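Local structure of serpin-12 (Manduca sexta, 6CJ7) at residues R87-L93 with F227-Y232; N190-N194 with I377-T381. The protein inhibits serine proteases as a member of the serpin family and controls the prophenoloxidase activation system of larval hemolymph. All blocks are in the same frame, centred on the assembly; numbering follows the deposited sequence.

Contact 1 of 2, residues R87-L93 with F227-Y232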
ATOM      1  N   ARG A  87      -5.955  17.630   3.028  1.00 26.26           N
ATOM      2  CA  ARG A  87      -6.948  17.443   1.980  1.00 26.36           C
ATOM      3  C   ARG A  87      -8.346  17.413   2.582  1.00 29.47           C
ATOM      4  O   ARG A  87      -8.597  16.700   3.561  1.00 34.74           O
ATOM      5  CB  ARG A  87      -6.647  16.164   1.202  1.00 23.82           C
ATOM      6  CG  ARG A  87      -5.383  16.291   0.348  1.00 25.72           C
ATOM      7  CD  ARG A  87      -4.866  14.977  -0.232  1.00 23.78           C
ATOM      8  NE  ARG A  87      -3.650  15.237  -0.998  1.00 23.47           N
ATOM      9  CZ  ARG A  87      -2.597  14.422  -1.051  1.00 23.09           C
ATOM     10  NH1 ARG A  87      -2.602  13.261  -0.398  1.00 19.78           N
ATOM     11  NH2 ARG A  87      -1.534  14.786  -1.766  1.00 26.32           N
ATOM     12  N   ASN A  88      -9.251  18.211   1.992  1.00 29.15           N
ATOM     13  CA  ASN A  88     -10.656  18.314   2.392  1.00 33.35           C
ATOM     14  C   ASN A  88     -11.468  18.112   1.120  1.00 32.89           C
ATOM     15  O   ASN A  88     -11.974  19.064   0.533  1.00 37.75           O
ATOM     16  CB  ASN A  88     -10.966  19.670   3.056  1.00 42.65           C
ATOM     17  CG  ASN A  88     -10.503  19.731   4.499  1.00 62.64           C
ATOM     18  OD1 ASN A  88     -10.825  18.855   5.304  1.00 69.68           O
ATOM     19  ND2 ASN A  88      -9.745  20.770   4.835  1.00 68.88           N
ATOM     20  N   SER A  89     -11.571  16.863   0.686  1.00 27.85           N
ATOM     21  CA  SER A  89     -12.177  16.537  -0.593  1.00 27.27           C
ATOM     22  C   SER A  89     -12.982  15.259  -0.435  1.00 27.66           C
ATOM     23  O   SER A  89     -13.011  14.642   0.631  1.00 28.96           O
ATOM     24  CB  SER A  89     -11.113  16.346  -1.677  1.00 23.09           C
ATOM     25  OG  SER A  89     -10.414  15.137  -1.442  1.00 23.60           O
ATOM     26  N   ARG A  90     -13.624  14.846  -1.522  1.00 25.64           N
ATOM     27  CA  ARG A  90     -14.358  13.591  -1.484  1.00 30.79           C
ATOM     28  C   ARG A  90     -13.479  12.368  -1.729  1.00 26.39           C
ATOM     29  O   ARG A  90     -14.006  11.244  -1.750  1.00 29.47           O
ATOM     30  CB  ARG A  90     -15.497  13.640  -2.505  1.00 26.99           C
ATOM     31  CG  ARG A  90     -16.692  14.501  -2.040  1.00 32.57           C
ATOM     32  CD  ARG A  90     -17.694  14.767  -3.129  1.00 34.72           C
ATOM     33  NE  ARG A  90     -17.155  15.631  -4.173  1.00 33.40           N
ATOM     34  CZ  ARG A  90     -17.844  16.080  -5.212  1.00 41.21           C
ATOM     35  NH1 ARG A  90     -19.114  15.738  -5.356  1.00 45.92           N
ATOM     36  NH2 ARG A  90     -17.259  16.868  -6.109  1.00 43.41           N
ATOM     37  N   ASN A  91     -12.172  12.537  -1.933  1.00 22.97           N
ATOM     38  CA  ASN A  91     -11.274  11.392  -1.967  1.00 21.60           C
ATOM     39  C   ASN A  91     -11.115  10.868  -0.549  1.00 27.38           C
ATOM     40  O   ASN A  91     -10.740  11.621   0.355  1.00 33.47           O
ATOM     41  CB  ASN A  91      -9.908  11.772  -2.544  1.00 21.14           C
ATOM     42  CG  ASN A  91      -9.989  12.252  -3.978  1.00 22.26           C
ATOM     43  OD1 ASN A  91     -10.689  11.651  -4.794  1.00 21.95           O
ATOM     44  ND2 ASN A  91      -9.284  13.343  -4.295  1.00 21.66           N
ATOM     45  N   ILE A  92     -11.402   9.590  -0.341  1.00 22.88           N
ATOM     46  CA  ILE A  92     -11.311   9.002   0.990  1.00 20.74           C
ATOM     47  C   ILE A  92     -10.026   8.188   1.076  1.00 23.58           C
ATOM     48  O   ILE A  92      -9.906   7.131   0.450  1.00 21.95           O
ATOM     49  CB  ILE A  92     -12.536   8.137   1.309  1.00 28.16           C
ATOM     50  CG1 ILE A  92     -13.805   8.987   1.272  1.00 27.79           C
ATOM     51  CG2 ILE A  92     -12.357   7.459   2.674  1.00 28.53           C
ATOM     52  CD1 ILE A  92     -15.064   8.211   1.548  1.00 40.06           C
ATOM     53  N   LEU A  93      -9.061   8.667   1.858  1.00 20.28           N
ATOM     54  CA  LEU A  93      -7.869   7.898   2.189  1.00 22.46           C
ATOM     55  C   LEU A  93      -7.835   7.763   3.701  1.00 23.20           C
ATOM     56  O   LEU A  93      -7.757   8.774   4.411  1.00 24.70           O
ATOM     57  CB  LEU A  93      -6.596   8.566   1.660  1.00 21.62           C
ATOM     58  CG  LEU A  93      -5.256   7.915   2.025  1.00 20.08           C
ATOM     59  CD1 LEU A  93      -5.110   6.564   1.328  1.00 21.55           C
ATOM     60  CD2 LEU A  93      -4.097   8.829   1.644  1.00 23.15           C
ATOM     61  N   PHE A 227      -7.886  11.863  -9.809  1.00 21.19           N
ATOM     62  CA  PHE A 227      -8.967  11.982  -8.845  1.00 18.96           C
ATOM     63  C   PHE A 227      -9.221  13.465  -8.557  1.00 19.68           C
ATOM     64  O   PHE A 227      -8.546  14.344  -9.095  1.00 20.90           O
ATOM     65  CB  PHE A 227      -8.639  11.179  -7.585  1.00 18.73           C
ATOM     66  CG  PHE A 227      -8.708   9.685  -7.784  1.00 17.74           C
ATOM     67  CD1 PHE A 227      -7.552   8.941  -8.017  1.00 17.31           C
ATOM     68  CD2 PHE A 227      -9.933   9.011  -7.721  1.00 22.70           C
ATOM     69  CE1 PHE A 227      -7.623   7.545  -8.178  1.00 18.06           C
ATOM     70  CE2 PHE A 227     -10.008   7.622  -7.895  1.00 21.72           C
ATOM     71  CZ  PHE A 227      -8.852   6.896  -8.120  1.00 20.21           C
ATOM     72  N   GLU A 228     -10.212  13.736  -7.704  1.00 20.11           N
ATOM     73  CA  GLU A 228     -10.696  15.099  -7.475  1.00 21.95           C
ATOM     74  C   GLU A 228      -9.566  16.027  -7.037  1.00 21.65           C
ATOM     75  O   GLU A 228      -8.736  15.665  -6.198  1.00 21.34           O
ATOM     76  CB  GLU A 228     -11.806  15.085  -6.411  1.00 23.65           C
ATOM     77  CG  GLU A 228     -12.804  16.219  -6.556  1.00 31.14           C
ATOM     78  CD  GLU A 228     -13.818  16.325  -5.419  1.00 36.65           C
ATOM     79  OE1 GLU A 228     -13.608  15.735  -4.342  1.00 33.39           O
ATOM     80  OE2 GLU A 228     -14.840  17.020  -5.609  1.00 46.71           O
ATOM     81  N   TYR A 229      -9.537  17.227  -7.627  1.00 23.87           N
ATOM     82  CA  TYR A 229      -8.540  18.263  -7.340  1.00 23.54           C
ATOM     83  C   TYR A 229      -7.118  17.801  -7.655  1.00 22.05           C
ATOM     84  O   TYR A 229      -6.146  18.403  -7.184  1.00 23.21           O
ATOM     85  CB  TYR A 229      -8.643  18.749  -5.888  1.00 25.23           C
ATOM     86  CG  TYR A 229     -10.040  19.182  -5.512  1.00 28.33           C
ATOM     87  CD1 TYR A 229     -10.672  20.210  -6.203  1.00 36.57           C
ATOM     88  CD2 TYR A 229     -10.731  18.569  -4.481  1.00 28.56           C
ATOM     89  CE1 TYR A 229     -11.956  20.615  -5.877  1.00 38.46           C
ATOM     90  CE2 TYR A 229     -12.022  18.970  -4.141  1.00 30.58           C
ATOM     91  CZ  TYR A 229     -12.628  19.987  -4.847  1.00 35.15           C
ATOM     92  OH  TYR A 229     -13.908  20.385  -4.518  1.00 38.51           O
ATOM     93  N   ASN A 230      -7.000  16.763  -8.482  1.00 22.14           N
ATOM     94  CA  ASN A 230      -5.730  16.139  -8.851  1.00 22.75           C
ATOM     95  C   ASN A 230      -4.882  15.802  -7.626  1.00 21.84           C
ATOM     96  O   ASN A 230      -3.656  15.857  -7.674  1.00 24.10           O
ATOM     97  CB  ASN A 230      -4.938  17.010  -9.828  1.00 28.55           C
ATOM     98  CG  ASN A 230      -3.939  16.195 -10.640  1.00 27.78           C
ATOM     99  OD1 ASN A 230      -4.221  15.057 -11.023  1.00 29.02           O
ATOM    100  ND2 ASN A 230      -2.764  16.761 -10.885  1.00 35.80           N
ATOM    101  N   GLU A 231      -5.537  15.423  -6.526  1.00 20.38           N
ATOM    102  CA  GLU A 231      -4.799  15.046  -5.321  1.00 20.99           C
ATOM    103  C   GLU A 231      -4.089  13.720  -5.514  1.00 21.43           C
ATOM    104  O   GLU A 231      -2.966  13.525  -5.027  1.00 19.36           O
ATOM    105  CB  GLU A 231      -5.757  14.958  -4.134  1.00 20.37           C
ATOM    106  CG  GLU A 231      -6.279  16.318  -3.714  1.00 20.34           C
ATOM    107  CD  GLU A 231      -7.402  16.237  -2.710  1.00 20.46           C
ATOM    108  OE1 GLU A 231      -7.918  15.107  -2.486  1.00 20.83           O
ATOM    109  OE2 GLU A 231      -7.775  17.305  -2.173  1.00 23.90           O
ATOM    110  N   TYR A 232      -4.737  12.802  -6.222  1.00 18.19           N
ATOM    111  CA  TYR A 232      -4.233  11.464  -6.477  1.00 18.59           C
ATOM    112  C   TYR A 232      -4.444  11.137  -7.946  1.00 18.72           C
ATOM    113  O   TYR A 232      -5.291  11.730  -8.617  1.00 19.93           O
ATOM    114  CB  TYR A 232      -4.945  10.387  -5.627  1.00 20.19           C
ATOM    115  CG  TYR A 232      -4.983  10.716  -4.152  1.00 20.94           C
ATOM    116  CD1 TYR A 232      -3.935  10.352  -3.313  1.00 18.55           C
ATOM    117  CD2 TYR A 232      -6.071  11.383  -3.601  1.00 20.94           C
ATOM    118  CE1 TYR A 232      -3.968  10.672  -1.964  1.00 20.84           C
ATOM    119  CE2 TYR A 232      -6.109  11.714  -2.265  1.00 19.46           C
ATOM    120  CZ  TYR A 232      -5.062  11.338  -1.445  1.00 23.06           C
ATOM    121  OH  TYR A 232      -5.104  11.659  -0.105  1.00 23.60           O
TER
HETATM  122  O   HOH W   1      -8.819  18.979  -0.303  1.00 38.52           O
HETATM  123  O   HOH W   2      -7.411  12.324   1.003  1.00 25.19           O
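The very short salt bridge between Arg-90 NH2 and Glu-228 OE2, 2.5 Å, stands out; a weak bond from Arg-90 NE to the same oxygen (3.1 Å) supplements it. The other carboxylate oxygen, Glu-228 OE1, accepts Arg-90 N at 3.0 Å, so one carboxylate holds both the backbone and the guanidinium of this arginine. Glu-231 OE1 accepts two bonds, from Ser-89 OG (2.7 Å) and Asn-91 ND2 (2.9 Å). Because Ser-89 OG also accepts Asn-91 N at 3.2 Å, an ST turn shapes the donor side. Arg-87 forms its salt bridge with Asp-365; its CZ lies off-centre over the Tyr-232 ring, 4.5 Å from the centroid, as a cation-pi pair. Leu-93 CD2 packs 4.1 Å from Tyr-232 CE1, and Asn-91 CB 3.8 Å from Tyr-232 CE2. The loop entering strand 92-102 of serpin sheet A thus joins the turn between strands 220-226 and 232-239 of sheet B, and its chemistry implies a polar network combined with packing on the Tyr-232 ring.

Contact 2 of 2, residues N190-N194 with I377-T381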
ATOM      1  N   ASN A 190     -16.086  -9.664 -21.706  1.00 32.45           N
ATOM      2  CA  ASN A 190     -15.194 -10.690 -21.190  1.00 33.67           C
ATOM      3  C   ASN A 190     -13.824 -10.125 -20.826  1.00 32.49           C
ATOM      4  O   ASN A 190     -13.254  -9.293 -21.537  1.00 36.99           O
ATOM      5  CB  ASN A 190     -15.040 -11.831 -22.185  1.00 38.34           C
ATOM      6  CG  ASN A 190     -16.080 -12.915 -21.967  1.00 48.74           C
ATOM      7  OD1 ASN A 190     -16.503 -13.170 -20.838  1.00 50.58           O
ATOM      8  ND2 ASN A 190     -16.512 -13.537 -23.043  1.00 48.85           N
ATOM      9  N   PHE A 191     -13.322 -10.572 -19.683  1.00 29.55           N
ATOM     10  CA  PHE A 191     -11.953 -10.357 -19.248  1.00 28.71           C
ATOM     11  C   PHE A 191     -11.238 -11.697 -19.390  1.00 34.34           C
ATOM     12  O   PHE A 191     -11.782 -12.728 -18.982  1.00 33.63           O
ATOM     13  CB  PHE A 191     -11.943  -9.877 -17.797  1.00 33.35           C
ATOM     14  CG  PHE A 191     -10.579  -9.571 -17.250  1.00 28.43           C
ATOM     15  CD1 PHE A 191      -9.746 -10.580 -16.801  1.00 26.49           C
ATOM     16  CD2 PHE A 191     -10.145  -8.259 -17.155  1.00 25.83           C
ATOM     17  CE1 PHE A 191      -8.489 -10.280 -16.275  1.00 25.80           C
ATOM     18  CE2 PHE A 191      -8.901  -7.956 -16.647  1.00 24.70           C
ATOM     19  CZ  PHE A 191      -8.065  -8.966 -16.196  1.00 24.90           C
ATOM     20  N   THR A 192     -10.049 -11.697 -19.993  1.00 32.38           N
ATOM     21  CA  THR A 192      -9.308 -12.933 -20.231  1.00 31.27           C
ATOM     22  C   THR A 192      -8.198 -13.040 -19.199  1.00 30.42           C
ATOM     23  O   THR A 192      -7.287 -12.205 -19.174  1.00 29.79           O
ATOM     24  CB  THR A 192      -8.717 -12.993 -21.640  1.00 32.73           C
ATOM     25  OG1 THR A 192      -9.764 -12.845 -22.608  1.00 36.97           O
ATOM     26  CG2 THR A 192      -8.015 -14.344 -21.863  1.00 36.04           C
ATOM     27  N   LEU A 193      -8.277 -14.062 -18.359  1.00 30.93           N
ATOM     28  CA  LEU A 193      -7.252 -14.279 -17.355  1.00 31.44           C
ATOM     29  C   LEU A 193      -6.000 -14.858 -18.000  1.00 31.75           C
ATOM     30  O   LEU A 193      -6.036 -15.408 -19.104  1.00 37.83           O
ATOM     31  CB  LEU A 193      -7.760 -15.220 -16.262  1.00 34.97           C
ATOM     32  CG  LEU A 193      -8.778 -14.717 -15.233  1.00 38.78           C
ATOM     33  CD1 LEU A 193     -10.164 -14.588 -15.831  1.00 43.85           C
ATOM     34  CD2 LEU A 193      -8.799 -15.669 -14.044  1.00 42.59           C
ATOM     35  N   ASN A 194      -4.877 -14.712 -17.301  1.00 30.89           N
ATOM     36  CA  ASN A 194      -3.673 -15.424 -17.690  1.00 35.18           C
ATOM     37  C   ASN A 194      -3.981 -16.911 -17.777  1.00 37.57           C
ATOM     38  O   ASN A 194      -4.588 -17.489 -16.871  1.00 46.40           O
ATOM     39  CB  ASN A 194      -2.559 -15.160 -16.673  1.00 37.05           C
ATOM     40  CG  ASN A 194      -1.205 -15.640 -17.149  1.00 51.81           C
ATOM     41  OD1 ASN A 194      -0.970 -15.780 -18.347  1.00 61.13           O
ATOM     42  ND2 ASN A 194      -0.300 -15.880 -16.208  1.00 57.95           N
ATOM     43  N   ILE A 377      -3.636  -6.768 -10.944  1.00 20.33           N
ATOM     44  CA  ILE A 377      -5.014  -7.205 -11.129  1.00 22.29           C
ATOM     45  C   ILE A 377      -4.993  -8.350 -12.134  1.00 24.09           C
ATOM     46  O   ILE A 377      -4.911  -8.129 -13.349  1.00 21.29           O
ATOM     47  CB  ILE A 377      -5.922  -6.060 -11.590  1.00 20.62           C
ATOM     48  CG1 ILE A 377      -5.749  -4.857 -10.655  1.00 23.82           C
ATOM     49  CG2 ILE A 377      -7.360  -6.536 -11.681  1.00 26.01           C
ATOM     50  CD1 ILE A 377      -6.447  -4.993  -9.342  1.00 34.00           C
ATOM     51  N   MET A 378      -5.052  -9.584 -11.619  1.00 21.09           N
ATOM     52  CA  MET A 378      -5.200 -10.787 -12.431  1.00 22.34           C
ATOM     53  C   MET A 378      -6.648 -11.127 -12.731  1.00 24.91           C
ATOM     54  O   MET A 378      -6.915 -11.820 -13.719  1.00 26.73           O
ATOM     55  CB  MET A 378      -4.571 -12.011 -11.750  1.00 23.20           C
ATOM     56  CG  MET A 378      -3.107 -11.881 -11.395  1.00 29.30           C
ATOM     57  SD  MET A 378      -2.015 -11.294 -12.736  1.00 29.78           S
ATOM     58  CE  MET A 378      -1.755 -12.786 -13.794  1.00 50.09           C
ATOM     59  N   ASP A 379      -7.570 -10.715 -11.875  1.00 24.41           N
ATOM     60  CA  ASP A 379      -8.971 -11.113 -11.995  1.00 28.89           C
ATOM     61  C   ASP A 379      -9.809 -10.068 -11.272  1.00 27.28           C
ATOM     62  O   ASP A 379      -9.933 -10.119 -10.044  1.00 26.28           O
ATOM     63  CB  ASP A 379      -9.196 -12.506 -11.387  1.00 31.28           C
ATOM     64  CG  ASP A 379     -10.614 -13.024 -11.586  1.00 33.11           C
ATOM     65  OD1 ASP A 379     -11.500 -12.231 -11.975  1.00 28.51           O
ATOM     66  OD2 ASP A 379     -10.849 -14.235 -11.342  1.00 33.56           O
ATOM     67  N   PRO A 380     -10.396  -9.109 -11.990  1.00 25.50           N
ATOM     68  CA  PRO A 380     -11.142  -8.039 -11.316  1.00 22.51           C
ATOM     69  C   PRO A 380     -12.457  -8.488 -10.696  1.00 25.98           C
ATOM     70  O   PRO A 380     -13.097  -7.671 -10.022  1.00 30.29           O
ATOM     71  CB  PRO A 380     -11.384  -7.026 -12.447  1.00 22.90           C
ATOM     72  CG  PRO A 380     -11.454  -7.885 -13.679  1.00 22.99           C
ATOM     73  CD  PRO A 380     -10.408  -8.960 -13.456  1.00 28.30           C
ATOM     74  N   THR A 381     -12.889  -9.736 -10.910  1.00 25.88           N
ATOM     75  CA  THR A 381     -14.142 -10.217 -10.340  1.00 29.71           C
ATOM     76  C   THR A 381     -13.980 -10.720  -8.915  1.00 32.71           C
ATOM     77  O   THR A 381     -14.985 -11.024  -8.263  1.00 36.00           O
ATOM     78  CB  THR A 381     -14.739 -11.339 -11.200  1.00 33.12           C
ATOM     79  OG1 THR A 381     -13.939 -12.530 -11.092  1.00 33.23           O
ATOM     80  CG2 THR A 381     -14.809 -10.913 -12.656  1.00 31.95           C
TER
HETATM   81  O   HOH W   3      -5.055 -13.817 -14.675  1.00 27.13           O
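Phe-191, with the largest surface covered here, reaches from strand 187-192 into the chain that follows strand 370-377. Pro-380 CD lies 3.5 Å from the centroid of its ring and just 5° off the ring normal, a nearly ideal CH-pi contact over the face; the closest ring atom, Phe-191 CZ, is 3.6 Å from Pro-380 CD. Phe-191 CE1 also comes within 3.4 Å of Met-378 O.

Met-378, second in buried area, meets the other segment through both its backbone and its side chain. Its carbonyl oxygen packs against Leu-193, with Leu-193 CG 3.8 Å from Met-378 O. The thioether side chain, m at all three chi angles, folds back so that Met-378 CE lies 3.8 Å from Asn-194 CB. No direct hydrogen bond crosses; instead water 3 accepts from Asn-194 N at 2.8 Å and donates to Met-378 O at 2.9 Å.

Leu-193 comes third: its CD2 lies 3.7 Å from Asp-379 OD2. That carboxylate is salt-bridged to Lys-199, while Asp-379 OD1 accepts Thr-381 N (3.0 Å), an Asx turn, and Thr-381 OG1 (2.6 Å). In serpin terms, the end of an edge strand of sheet C meets the C-terminal exit from sheet B. The two are joined by apolar and CH-pi packing and a bridging water, while the charge of Asp-379 is met by Lys-199.

Overall arrangement
Contacts 1 and 2 lie at separate places on one serpin body: their centres are 28 Å apart, their nearest atoms about 12 Å, and they do not touch. Their segments alternate along the chain, 87-93, 190-194, 227-232 and 377-381, so the two contacts cross along the chain. Strand 370-377 connects them physically: Leu-372 packs on Leu-93 and Tyr-232 in contact 1, while Ile-377 at its end enters contact 2. The centres lie 17 and 21 Å from the chain centre. By serpin homology the unmodelled residues 332-346 probably belong to the reactive-centre loop; the position of this missing part relative to either contact cannot be measured.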